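Local coordinates for protein plant cysteine oxidase 2 (Arabidopsis thaliana, PDB 7CXZ) that uses iron and dioxygen to oxidise N-terminal cysteines of proteins, among them group VII ethylene response factors, marking them for proteasomal degradation by the N-end rule pathway, at residues 69-72 against 78-81. Sequence-based numbering, arbitrary orientation.
Sequences FRST and PLVT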
ATOM      1  N   PHE A  69      18.052  -1.063   1.057  1.00 13.68           N
ATOM      2  CA  PHE A  69      17.614  -0.796   2.422  1.00 14.97           C
ATOM      3  C   PHE A  69      18.500   0.223   3.114  1.00 17.97           C
ATOM      4  O   PHE A  69      18.377   0.428   4.329  1.00 19.17           O
ATOM      5  CB  PHE A  69      17.535  -2.117   3.186  1.00 13.89           C
ATOM      6  CG  PHE A  69      16.590  -3.069   2.530  1.00 11.23           C
ATOM      7  CD1 PHE A  69      15.214  -2.879   2.646  1.00 12.84           C
ATOM      8  CD2 PHE A  69      17.055  -4.108   1.745  1.00 13.50           C
ATOM      9  CE1 PHE A  69      14.312  -3.727   1.990  1.00 12.10           C
ATOM     10  CE2 PHE A  69      16.177  -4.969   1.096  1.00 13.62           C
ATOM     11  CZ  PHE A  69      14.783  -4.774   1.226  1.00 13.46           C
ATOM     12  N   ARG A  70      19.357   0.893   2.356  1.00 18.62           N
ATOM     13  CA  ARG A  70      20.175   1.992   2.840  1.00 20.40           C
ATOM     14  C   ARG A  70      19.992   3.186   1.916  1.00 17.97           C
ATOM     15  O   ARG A  70      19.916   3.023   0.698  1.00 21.84           O
ATOM     16  CB  ARG A  70      21.651   1.589   2.901  1.00 24.12           C
ATOM     17  CG  ARG A  70      21.913   0.405   3.818  1.00 29.54           C
ATOM     18  CD  ARG A  70      23.412   0.124   3.982  1.00 38.30           C
ATOM     19  NE  ARG A  70      24.022  -0.357   2.743  1.00 35.68           N
ATOM     20  CZ  ARG A  70      23.875  -1.585   2.248  1.00 33.64           C
ATOM     21  NH1 ARG A  70      23.135  -2.487   2.889  1.00 36.25           N
ATOM     22  NH2 ARG A  70      24.472  -1.914   1.102  1.00 34.71           N
ATOM     23  N   SER A  71      19.919   4.390   2.494  1.00 23.04           N
ATOM     24  CA  SER A  71      19.946   5.626   1.725  1.00 26.88           C
ATOM     25  C   SER A  71      20.940   6.575   2.373  1.00 32.77           C
ATOM     26  O   SER A  71      21.182   6.522   3.586  1.00 39.60           O
ATOM     27  CB  SER A  71      18.567   6.299   1.634  1.00 27.99           C
ATOM     28  OG  SER A  71      18.378   7.068   0.436  1.00 24.45           O
ATOM     29  N   THR A  72      21.537   7.430   1.552  1.00 34.32           N
ATOM     30  CA  THR A  72      22.427   8.465   2.053  1.00 37.53           C
ATOM     31  C   THR A  72      21.889   9.866   1.805  1.00 33.20           C
ATOM     32  O   THR A  72      22.540  10.839   2.205  1.00 33.92           O
ATOM     33  CB  THR A  72      23.825   8.320   1.426  1.00 36.70           C
ATOM     34  OG1 THR A  72      23.710   8.220  -0.002  1.00 37.85           O
ATOM     35  CG2 THR A  72      24.518   7.073   1.963  1.00 39.62           C
ATOM     36  N   PRO A  78      14.553   9.042   3.266  1.00 15.10           N
ATOM     37  CA  PRO A  78      15.304   8.110   2.413  1.00 13.31           C
ATOM     38  C   PRO A  78      14.525   7.643   1.186  1.00 15.71           C
ATOM     39  O   PRO A  78      13.307   7.470   1.224  1.00 14.71           O
ATOM     40  CB  PRO A  78      15.581   6.929   3.355  1.00 18.41           C
ATOM     41  CG  PRO A  78      15.550   7.523   4.713  1.00 16.75           C
ATOM     42  CD  PRO A  78      14.551   8.626   4.681  1.00 18.12           C
ATOM     43  N   LEU A  79      15.248   7.402   0.092  1.00 13.40           N
ATOM     44  CA  LEU A  79      14.591   6.883  -1.103  1.00 13.70           C
ATOM     45  C   LEU A  79      14.041   5.494  -0.829  1.00 10.48           C
ATOM     46  O   LEU A  79      14.712   4.652  -0.234  1.00 11.58           O
ATOM     47  CB  LEU A  79      15.559   6.799  -2.279  1.00 17.52           C
ATOM     48  CG  LEU A  79      16.469   7.995  -2.528  1.00 20.53           C
ATOM     49  CD1 LEU A  79      17.425   7.708  -3.696  1.00 22.51           C
ATOM     50  CD2 LEU A  79      15.592   9.182  -2.810  1.00 22.00           C
ATOM     51  N   VAL A  80      12.819   5.253  -1.293  1.00 13.75           N
ATOM     52  CA  VAL A  80      12.170   3.950  -1.229  1.00 12.34           C
ATOM     53  C   VAL A  80      12.296   3.297  -2.597  1.00 11.85           C
ATOM     54  O   VAL A  80      11.937   3.913  -3.608  1.00 12.93           O
ATOM     55  CB  VAL A  80      10.695   4.099  -0.840  1.00 14.29           C
ATOM     56  CG1 VAL A  80       9.989   2.747  -0.919  1.00 10.51           C
ATOM     57  CG2 VAL A  80      10.567   4.703   0.571  1.00 15.02           C
ATOM     58  N   THR A  81      12.809   2.068  -2.642  1.00 11.18           N
ATOM     59  CA  THR A  81      13.029   1.363  -3.901  1.00 11.55           C
ATOM     60  C   THR A  81      11.859   0.438  -4.218  1.00 13.80           C
ATOM     61  O   THR A  81      11.368  -0.291  -3.348  1.00 13.27           O
ATOM     62  CB  THR A  81      14.333   0.575  -3.861  1.00 12.65           C
ATOM     63  OG1 THR A  81      15.418   1.505  -3.832  1.00 13.69           O
ATOM     64  CG2 THR A  81      14.496  -0.281  -5.131  1.00 13.11           C
TER
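The pyrrolidine ring of P78 meets S71 at one corner: S71 CB comes in obliquely at P78 CB, 3.5 Å away, and does not lie over a ring face. The ring also touches P99, outside the two segments. The flat peptide that follows, between P78 and L79, is met on its N-H: L79 N donates to S71 OG across 3.2 Å, with an angle of 155° at the hydrogen, a moderately long and slightly bent bond. S71 holds its hydroxyl roughly anti to the backbone N (chi1 -151°), which carries OG across to L79; CB, placed by the backbone, meets the proline. L79 turns CG to the side of its own backbone N (chi1 -45°), and L79 CG therefore rests 3.6 Å from S71 OG. The serine oxygen thus accepts the backbone N-H of L79 and, from the same side, touches the branch point of that residue's side chain. The contact is small, 105 Å² in all, and none of its three residues is buried. Nearby, the buried ring of F69 makes an edge-to-face (T-shaped) stack with F120, and the backbone of V80 hydrogen-bonds to that of V237. A serine side chain bonded to a backbone N-H here ties together two arms of the surface loop that leads from helix 42-53 into strand 81-87 of the cupin fold, away from its three-histidine iron site.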